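Local coordinates for putative DsbA oxidoreductase SCO1869 (Streptomyces coelicolor A3, PDB 3GL5), which is of unestablished function but probably acts as an oxidoreductase of the DsbA family, built on a thioredoxin-like fold, at residues C13-V18 and G80-A85; F30-G35 and Q210-R215; R105-A110 and G114-L119. One frame throughout, in Å; residues are numbered along the deposited sequence.

Contact 1. Residues C13-V18 and G80-A85; sequences CPWCYV and GAQAAA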
loop_
_atom_site.group_PDB
_atom_site.type_symbol
_atom_site.label_atom_id
_atom_site.label_comp_id
_atom_site.label_asym_id
_atom_site.label_seq_id
_atom_site.Cartn_x
_atom_site.Cartn_y
_atom_site.Cartn_z
ATOM N N CYS A 13 1.404 -9.087 -21.561
ATOM C CA CYS A 13 2.540 -8.251 -21.928
ATOM C C CYS A 13 3.811 -9.085 -21.668
ATOM O O CYS A 13 4.213 -9.249 -20.526
ATOM C CB CYS A 13 2.479 -6.998 -21.073
ATOM S SG CYS A 13 3.909 -5.990 -20.971
ATOM N N PRO A 14 4.400 -9.660 -22.718
ATOM C CA PRO A 14 5.575 -10.541 -22.531
ATOM C C PRO A 14 6.732 -9.846 -21.825
ATOM O O PRO A 14 7.372 -10.474 -21.013
ATOM C CB PRO A 14 5.980 -10.931 -23.965
ATOM C CG PRO A 14 4.793 -10.644 -24.834
ATOM C CD PRO A 14 3.916 -9.623 -24.120
ATOM N N TRP A 15 7.004 -8.572 -22.134
ATOM C CA TRP A 15 8.048 -7.778 -21.460
ATOM C C TRP A 15 7.767 -7.419 -20.015
ATOM O O TRP A 15 8.692 -7.075 -19.299
ATOM C CB TRP A 15 8.322 -6.477 -22.226
ATOM C CG TRP A 15 8.948 -6.775 -23.595
ATOM C CD1 TRP A 15 8.392 -6.586 -24.843
ATOM C CD2 TRP A 15 10.215 -7.384 -23.807
ATOM N NE1 TRP A 15 9.268 -7.035 -25.827
ATOM C CE2 TRP A 15 10.392 -7.524 -25.207
ATOM C CE3 TRP A 15 11.231 -7.804 -22.943
ATOM C CZ2 TRP A 15 11.560 -8.062 -25.765
ATOM C CZ3 TRP A 15 12.398 -8.364 -23.501
ATOM C CH2 TRP A 15 12.544 -8.481 -24.901
ATOM N N CYS A 16 6.492 -7.411 -19.614
ATOM C CA CYS A 16 6.119 -7.239 -18.207
ATOM C C CYS A 16 6.580 -8.475 -17.420
ATOM O O CYS A 16 7.200 -8.348 -16.357
ATOM C CB CYS A 16 4.604 -7.053 -18.087
ATOM S SG CYS A 16 4.001 -5.553 -18.848
ATOM N N TYR A 17 6.291 -9.658 -17.972
ATOM C CA TYR A 17 6.708 -10.957 -17.426
ATOM C C TYR A 17 8.227 -11.117 -17.338
ATOM O O TYR A 17 8.741 -11.503 -16.290
ATOM C CB TYR A 17 6.124 -12.051 -18.293
ATOM C CG TYR A 17 6.397 -13.512 -17.907
ATOM C CD1 TYR A 17 6.196 -14.011 -16.596
ATOM C CD2 TYR A 17 6.762 -14.402 -18.883
ATOM C CE1 TYR A 17 6.427 -15.413 -16.299
ATOM C CE2 TYR A 17 6.959 -15.757 -18.622
ATOM C CZ TYR A 17 6.802 -16.260 -17.356
ATOM O OH TYR A 17 7.005 -17.610 -17.236
ATOM N N VAL A 18 8.939 -10.809 -18.429
ATOM C CA VAL A 18 10.407 -10.829 -18.434
ATOM C C VAL A 18 10.981 -9.709 -17.538
ATOM O O VAL A 18 11.892 -9.970 -16.731
ATOM C CB VAL A 18 11.025 -10.797 -19.899
ATOM C CG1 VAL A 18 12.524 -10.941 -19.875
ATOM C CG2 VAL A 18 10.467 -11.954 -20.729
ATOM N N GLY A 80 11.262 -16.057 -25.999
ATOM C CA GLY A 80 11.503 -17.340 -25.350
ATOM C C GLY A 80 12.932 -17.491 -24.848
ATOM O O GLY A 80 13.162 -17.994 -23.751
ATOM N N ALA A 81 13.896 -17.048 -25.634
ATOM C CA ALA A 81 15.288 -17.081 -25.176
ATOM C C ALA A 81 15.525 -16.186 -23.947
ATOM O O ALA A 81 16.231 -16.591 -22.986
ATOM C CB ALA A 81 16.269 -16.675 -26.348
ATOM N N GLN A 82 14.964 -14.980 -23.962
ATOM C CA GLN A 82 15.236 -14.030 -22.894
ATOM C C GLN A 82 14.493 -14.432 -21.612
ATOM O O GLN A 82 15.005 -14.233 -20.502
ATOM C CB GLN A 82 14.895 -12.597 -23.328
ATOM C CG GLN A 82 15.664 -12.108 -24.573
ATOM C CD GLN A 82 15.647 -10.598 -24.720
ATOM O OE1 GLN A 82 15.745 -9.868 -23.743
ATOM N NE2 GLN A 82 15.533 -10.125 -25.946
ATOM N N ALA A 83 13.293 -14.995 -21.775
ATOM C CA ALA A 83 12.558 -15.599 -20.659
ATOM C C ALA A 83 13.396 -16.737 -20.075
ATOM O O ALA A 83 13.604 -16.744 -18.864
ATOM C CB ALA A 83 11.156 -16.116 -21.112
ATOM N N ALA A 84 13.921 -17.662 -20.905
ATOM C CA ALA A 84 14.705 -18.781 -20.343
ATOM C C ALA A 84 15.860 -18.257 -19.489
ATOM O O ALA A 84 16.140 -18.767 -18.400
ATOM C CB ALA A 84 15.225 -19.716 -21.418
ATOM N N ALA A 85 16.502 -17.213 -19.984
ATOM C CA ALA A 85 17.672 -16.658 -19.337
ATOM C C ALA A 85 17.369 -16.059 -17.945
ATOM O O ALA A 85 18.293 -15.892 -17.164
ATOM C CB ALA A 85 18.353 -15.607 -20.246
#

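Contact 2. Residues F30-G35 and Q210-R215; sequences FPHRDG and QAWGER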
loop_
_atom_site.group_PDB
_atom_site.type_symbol
_atom_site.label_atom_id
_atom_site.label_comp_id
_atom_site.label_asym_id
_atom_site.label_seq_id
_atom_site.Cartn_x
_atom_site.Cartn_y
_atom_site.Cartn_z
ATOM N N PHE A 30 20.787 -5.484 -4.923
ATOM C CA PHE A 30 20.852 -4.081 -4.449
ATOM C C PHE A 30 21.228 -4.020 -2.941
ATOM O O PHE A 30 20.637 -4.757 -2.163
ATOM C CB PHE A 30 19.498 -3.398 -4.695
ATOM C CG PHE A 30 19.439 -1.959 -4.267
ATOM C CD1 PHE A 30 20.360 -1.026 -4.760
ATOM C CD2 PHE A 30 18.440 -1.533 -3.408
ATOM C CE1 PHE A 30 20.290 0.306 -4.368
ATOM C CE2 PHE A 30 18.347 -0.227 -3.011
ATOM C CZ PHE A 30 19.281 0.715 -3.494
ATOM N N PRO A 31 22.211 -3.148 -2.546
ATOM C CA PRO A 31 22.682 -3.033 -1.162
ATOM C C PRO A 31 21.617 -2.577 -0.174
ATOM O O PRO A 31 21.773 -2.816 1.001
ATOM C CB PRO A 31 23.796 -1.977 -1.239
ATOM C CG PRO A 31 24.299 -2.055 -2.573
ATOM C CD PRO A 31 23.040 -2.299 -3.427
ATOM N N HIS A 32 20.533 -1.953 -0.624
ATOM C CA HIS A 32 19.484 -1.582 0.327
ATOM C C HIS A 32 18.166 -2.207 0.011
ATOM O O HIS A 32 17.133 -1.576 0.200
ATOM C CB HIS A 32 19.314 -0.079 0.376
ATOM C CG HIS A 32 20.559 0.633 0.777
ATOM N ND1 HIS A 32 20.966 0.729 2.089
ATOM C CD2 HIS A 32 21.512 1.246 0.035
ATOM C CE1 HIS A 32 22.106 1.398 2.140
ATOM N NE2 HIS A 32 22.452 1.731 0.909
ATOM N N ARG A 33 18.193 -3.454 -0.448
ATOM C CA ARG A 33 16.972 -4.178 -0.760
ATOM C C ARG A 33 16.056 -4.303 0.445
ATOM O O ARG A 33 14.844 -4.412 0.287
ATOM C CB ARG A 33 17.284 -5.574 -1.255
ATOM C CG ARG A 33 16.038 -6.438 -1.370
ATOM C CD ARG A 33 16.402 -7.872 -1.699
ATOM N NE ARG A 33 17.326 -8.428 -0.704
ATOM C CZ ARG A 33 17.503 -9.733 -0.521
ATOM N NH1 ARG A 33 16.825 -10.606 -1.265
ATOM N NH2 ARG A 33 18.337 -10.161 0.408
ATOM N N ASP A 34 16.645 -4.315 1.640
ATOM C CA ASP A 34 15.869 -4.436 2.890
ATOM C C ASP A 34 14.955 -3.223 3.107
ATOM O O ASP A 34 13.895 -3.334 3.720
ATOM C CB ASP A 34 16.778 -4.689 4.110
ATOM C CG ASP A 34 17.883 -3.643 4.275
ATOM O OD1 ASP A 34 18.487 -3.144 3.270
ATOM O OD2 ASP A 34 18.192 -3.332 5.445
ATOM N N GLY A 35 15.351 -2.075 2.568
ATOM C CA GLY A 35 14.527 -0.874 2.656
ATOM C C GLY A 35 13.603 -0.602 1.471
ATOM O O GLY A 35 13.057 0.476 1.379
ATOM N N GLN A 210 20.579 5.215 -7.751
ATOM C CA GLN A 210 20.402 6.630 -7.978
ATOM C C GLN A 210 19.205 7.130 -7.190
ATOM O O GLN A 210 19.291 8.133 -6.493
ATOM C CB GLN A 210 20.191 6.872 -9.473
ATOM C CG GLN A 210 20.624 8.229 -9.938
ATOM C CD GLN A 210 20.423 8.399 -11.420
ATOM O OE1 GLN A 210 20.333 7.419 -12.160
ATOM N NE2 GLN A 210 20.344 9.642 -11.864
ATOM N N ALA A 211 18.100 6.401 -7.295
ATOM C CA ALA A 211 16.845 6.744 -6.624
ATOM C C ALA A 211 17.087 6.766 -5.130
ATOM O O ALA A 211 16.774 7.760 -4.467
ATOM C CB ALA A 211 15.749 5.748 -6.962
ATOM N N TRP A 212 17.672 5.686 -4.611
ATOM C CA TRP A 212 18.059 5.641 -3.199
ATOM C C TRP A 212 19.006 6.782 -2.859
ATOM O O TRP A 212 18.784 7.526 -1.908
ATOM C CB TRP A 212 18.748 4.327 -2.889
ATOM C CG TRP A 212 18.996 4.118 -1.442
ATOM C CD1 TRP A 212 20.134 4.457 -0.734
ATOM C CD2 TRP A 212 18.106 3.497 -0.510
ATOM N NE1 TRP A 212 19.984 4.087 0.582
ATOM C CE2 TRP A 212 18.755 3.493 0.747
ATOM C CE3 TRP A 212 16.822 2.941 -0.614
ATOM C CZ2 TRP A 212 18.160 2.958 1.899
ATOM C CZ3 TRP A 212 16.226 2.403 0.529
ATOM C CH2 TRP A 212 16.896 2.420 1.771
ATOM N N GLY A 213 20.049 6.937 -3.665
ATOM C CA GLY A 213 21.119 7.851 -3.312
ATOM C C GLY A 213 20.634 9.277 -3.196
ATOM O O GLY A 213 21.124 10.042 -2.377
ATOM N N GLU A 214 19.648 9.630 -4.006
ATOM C CA GLU A 214 19.243 11.017 -4.136
ATOM C C GLU A 214 18.042 11.476 -3.315
ATOM O O GLU A 214 17.630 12.624 -3.444
ATOM C CB GLU A 214 19.065 11.373 -5.614
ATOM C CG GLU A 214 20.401 11.377 -6.364
ATOM C CD GLU A 214 20.255 11.031 -7.840
ATOM O OE1 GLU A 214 19.099 10.807 -8.274
ATOM O OE2 GLU A 214 21.293 10.995 -8.564
ATOM N N ARG A 215 17.471 10.603 -2.482
ATOM C CA ARG A 215 16.417 11.043 -1.574
ATOM C C ARG A 215 17.036 12.001 -0.569
ATOM O O ARG A 215 17.956 11.632 0.157
ATOM C CB ARG A 215 15.783 9.875 -0.811
ATOM C CG ARG A 215 15.632 8.595 -1.603
ATOM C CD ARG A 215 15.454 7.419 -0.678
ATOM N NE ARG A 215 16.561 7.331 0.270
ATOM C CZ ARG A 215 16.429 6.953 1.539
ATOM N NH1 ARG A 215 15.227 6.655 2.017
ATOM N NH2 ARG A 215 17.488 6.907 2.332
#

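Contact 3. Residues R105-A110 and G114-L119; sequences RLLHLA and GRHEAL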
loop_
_atom_site.group_PDB
_atom_site.type_symbol
_atom_site.label_atom_id
_atom_site.label_comp_id
_atom_site.label_asym_id
_atom_site.label_seq_id
_atom_site.Cartn_x
_atom_site.Cartn_y
_atom_site.Cartn_z
ATOM N N ARG A 105 -8.998 -7.151 -11.701
ATOM C CA ARG A 105 -9.913 -7.059 -10.546
ATOM C C ARG A 105 -9.566 -8.116 -9.503
ATOM O O ARG A 105 -9.478 -7.808 -8.294
ATOM C CB ARG A 105 -11.378 -7.175 -10.980
ATOM C CG ARG A 105 -11.792 -6.015 -11.905
ATOM C CD ARG A 105 -13.295 -5.882 -12.046
ATOM N NE ARG A 105 -13.927 -7.089 -12.619
ATOM C CZ ARG A 105 -14.683 -7.956 -11.934
ATOM N NH1 ARG A 105 -14.918 -7.809 -10.627
ATOM N NH2 ARG A 105 -15.219 -8.978 -12.559
ATOM N N LEU A 106 -9.288 -9.330 -9.981
ATOM C CA LEU A 106 -8.852 -10.420 -9.104
ATOM C C LEU A 106 -7.482 -10.187 -8.505
ATOM O O LEU A 106 -7.239 -10.629 -7.380
ATOM C CB LEU A 106 -8.881 -11.776 -9.808
ATOM C CG LEU A 106 -10.249 -12.409 -10.060
ATOM C CD1 LEU A 106 -9.960 -13.711 -10.818
ATOM C CD2 LEU A 106 -11.061 -12.691 -8.770
ATOM N N LEU A 107 -6.578 -9.496 -9.231
ATOM C CA LEU A 107 -5.300 -9.124 -8.632
ATOM C C LEU A 107 -5.509 -8.188 -7.426
ATOM O O LEU A 107 -4.737 -8.226 -6.474
ATOM C CB LEU A 107 -4.333 -8.513 -9.646
ATOM C CG LEU A 107 -3.758 -9.538 -10.644
ATOM C CD1 LEU A 107 -3.160 -8.841 -11.882
ATOM C CD2 LEU A 107 -2.665 -10.413 -9.980
ATOM N N HIS A 108 -6.516 -7.330 -7.509
ATOM C CA HIS A 108 -6.851 -6.447 -6.405
ATOM C C HIS A 108 -7.493 -7.194 -5.240
ATOM O O HIS A 108 -7.150 -6.932 -4.118
ATOM C CB HIS A 108 -7.682 -5.239 -6.876
ATOM C CG HIS A 108 -6.837 -4.168 -7.484
ATOM N ND1 HIS A 108 -6.398 -3.070 -6.777
ATOM C CD2 HIS A 108 -6.269 -4.074 -8.712
ATOM C CE1 HIS A 108 -5.634 -2.320 -7.554
ATOM N NE2 HIS A 108 -5.544 -2.908 -8.737
ATOM N N LEU A 109 -8.381 -8.135 -5.492
ATOM C CA LEU A 109 -8.733 -9.129 -4.445
ATOM C C LEU A 109 -7.496 -9.703 -3.735
ATOM O O LEU A 109 -7.340 -9.565 -2.504
ATOM C CB LEU A 109 -9.604 -10.254 -5.009
ATOM C CG LEU A 109 -9.905 -11.437 -4.066
ATOM C CD1 LEU A 109 -10.456 -10.973 -2.688
ATOM C CD2 LEU A 109 -10.887 -12.373 -4.728
ATOM N N ALA A 110 -6.592 -10.300 -4.513
ATOM C CA ALA A 110 -5.285 -10.739 -3.995
ATOM C C ALA A 110 -4.492 -9.670 -3.222
ATOM O O ALA A 110 -3.900 -9.968 -2.194
ATOM C CB ALA A 110 -4.403 -11.320 -5.150
ATOM N N GLY A 114 -3.221 -10.003 0.844
ATOM C CA GLY A 114 -1.764 -10.130 0.945
ATOM C C GLY A 114 -1.121 -11.146 0.001
ATOM O O GLY A 114 0.023 -11.586 0.237
ATOM N N ARG A 115 -1.839 -11.534 -1.054
ATOM C CA ARG A 115 -1.368 -12.578 -1.972
ATOM C C ARG A 115 -1.085 -12.016 -3.361
ATOM O O ARG A 115 -1.118 -12.752 -4.341
ATOM C CB ARG A 115 -2.372 -13.747 -2.046
ATOM C CG ARG A 115 -2.749 -14.382 -0.668
ATOM C CD ARG A 115 -2.169 -15.795 -0.367
ATOM N NE ARG A 115 -3.155 -16.610 0.385
ATOM C CZ ARG A 115 -2.903 -17.632 1.226
ATOM N NH1 ARG A 115 -1.663 -18.046 1.488
ATOM N NH2 ARG A 115 -3.919 -18.252 1.828
ATOM N N HIS A 116 -0.800 -10.719 -3.445
ATOM C CA HIS A 116 -0.709 -10.062 -4.738
ATOM C C HIS A 116 0.345 -10.739 -5.665
ATOM O O HIS A 116 0.014 -11.132 -6.794
ATOM C CB HIS A 116 -0.454 -8.562 -4.596
ATOM C CG HIS A 116 -0.771 -7.773 -5.836
ATOM N ND1 HIS A 116 -0.977 -6.409 -5.820
ATOM C CD2 HIS A 116 -0.883 -8.155 -7.136
ATOM C CE1 HIS A 116 -1.244 -5.990 -7.048
ATOM N NE2 HIS A 116 -1.172 -7.025 -7.869
ATOM N N GLU A 117 1.562 -10.935 -5.153
ATOM C CA GLU A 117 2.630 -11.465 -5.976
ATOM C C GLU A 117 2.419 -12.926 -6.401
ATOM O O GLU A 117 2.724 -13.293 -7.552
ATOM C CB GLU A 117 4.009 -11.218 -5.362
ATOM C CG GLU A 117 5.051 -11.211 -6.471
ATOM C CD GLU A 117 6.341 -10.525 -6.096
ATOM O OE1 GLU A 117 6.323 -9.637 -5.198
ATOM O OE2 GLU A 117 7.374 -10.871 -6.721
ATOM N N ALA A 118 1.820 -13.719 -5.501
ATOM C CA ALA A 118 1.421 -15.097 -5.811
ATOM C C ALA A 118 0.391 -15.174 -6.930
ATOM O O ALA A 118 0.491 -16.025 -7.812
ATOM C CB ALA A 118 0.931 -15.855 -4.544
ATOM N N LEU A 119 -0.604 -14.306 -6.945
ATOM C CA LEU A 119 -1.596 -14.396 -8.022
ATOM C C LEU A 119 -1.039 -13.788 -9.334
ATOM O O LEU A 119 -1.339 -14.270 -10.449
ATOM C CB LEU A 119 -2.927 -13.733 -7.639
ATOM C CG LEU A 119 -4.088 -13.874 -8.630
ATOM C CD1 LEU A 119 -4.418 -15.347 -8.897
ATOM C CD2 LEU A 119 -5.330 -13.043 -8.188
#

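Contact 1. Residues C13-V18 and G80-A85
In one of its two modelled conformers, the carboxamide of Q82 is held at both its polar atoms: OE1 accepts from R22 and NE2 donates to N78. In that conformer the outer rim of the W15 indole comes against the amide, CH2 lying 3.6 Å from Q82 NE2. The meeting is at the ring edge, the amide carbon CD near the indole plane, and the two flat groups are turned 65° apart, so this is van der Waals contact and not a stack. W15 CG stands anti to its carbonyl carbon (chi1 -67°), which sends the six-membered ring across to helix 69-85, while NE1 donates to the A235 carbonyl of the second subunit. C13 and C16, disulfide-bonded, fit the CxxC at a helix start found in thioredoxin-type oxidoreductases, consistent with a redox role, with C13 as the N-cap of helix 14-28. About one turn after W15, V18 aims at helix 69-85 and puts CG2 4.2 Å from A83 CB, with CG1 at a similar distance from the Q82 carbonyl oxygen. The two helix segments run at 20° to each other, with axes 10.3 Å apart; Y90 reaches both P14 and A83.

Contact 2. Residues F30-G35 and Q210-R215
Aromatic stacking carries most of this contact: the H32 imidazole lies on one face of the W212 indole, in an offset stack with the five-membered ring, centroids 3.9 Å apart and planes 10° from parallel. The closest atoms are H32 CD2 and W212 NE1, 3.3 Å apart. H32 NE2 is also near that indole nitrogen, but the angle is too poor for a hydrogen bond. The same residue adds a CH-pi contact, its CB sitting 3.5 Å from the centroid of the six-membered ring, almost straight above it. H32 thus covers both rings of the indole with a single side chain.

F30 completes an aromatic cluster by an offset edge-to-face approach, its plane at 76° to the indole. Its CZ does the touching, 3.7 Å from W212 CB. W212 reaches the loop because CG lies anti to the backbone N (chi1 -172°), which swings the indole out from its helix.

Polar and backbone contacts frame the ring. G35 O meets the indole edge at CZ3, 3.8 Å away, and the absence of a side chain at G35 leaves room for that edge. On the face opposite H32 lies the R215 guanidinium, with NH2 above the ring toward its rim. R215 NE is tied to the W212 carbonyl oxygen at 3.1 Å, in the carbonyl plane on a lone pair, which helps hold the guanidinium over the indole.

The loop segment, with a type I turn from F30 to R33, joins helix 14-28 to strand 36-42, and the indole comes from the last turn of helix 201-213. F30 also rests on L208 and T209 of that helix, W212 packs on M3 of strand 3-9, and G35 shares backbone hydrogen bonds with M3.

Contact 3. Residues R105-A110 and G114-L119
L106 meets L119 first: its carbonyl oxygen lies only 3.2 Å from L119 CD2, a tight fit, while L106 CB is a looser neighbour of the same methyl. That oxygen also accepts the helix bond from A110 N. L119 CG is anti to the backbone N (chi1 -175°), which carries the isobutyl group across to the first helix.

L107 serves two partners. The L107 and L119 side chains cross obliquely, L107 CD2 lying 4.0 Å from L119 CG. The L107 carbonyl oxygen stands 3.9 Å above the H116 imidazole plane, over the ring centre, with L107 CB near H116 NE2. With an alanine in place of H116, the L107 carbonyl would probably lose the flat group that covers it, and a gap would be likely to open beside L107 CB.

At A110 the backbone takes over: the carbonyl oxygen accepts from R115 N at 2.8 Å, with an N-H...O angle of 153° and the donor tilted from the carbonyl plane. G114 N is close to that oxygen too, but badly angled for a bond. A110 CB touches L119 CD2, 3.6 Å away.

G114 takes the positive phi that lets the chain reverse here, and R115 then stands as N-cap of the next helix. L106 and L107 continue the packing onto F123. The arrangement is that of two consecutive helices, 101-111 and 116-128, joined by a short turn and packed against each other, probably part of the helical insertion that DsbA-like proteins add to the thioredoxin fold.

Contact 1 is buried, whereas contacts 2 and 3 are only partly so, and contact 2 lies farthest from the centre of the chain. Helix 14-28 ties the set together: it begins in contact 1, leads into the loop of contact 2, and through K20 forms a salt bridge to E117 in segment 114-119, while helix 116-128 sends Y124 and F128 onto C16 and P14. The chemistry differs with place. In contact 1, which carries the disulfide, an indole edge meets a held amide; at the periphery aromatic rings stack; in the helical part leucines pack together, an imidazole face covers a carbonyl and a backbone bond closes the turn. Contacts 1 and 2 touch the second subunit.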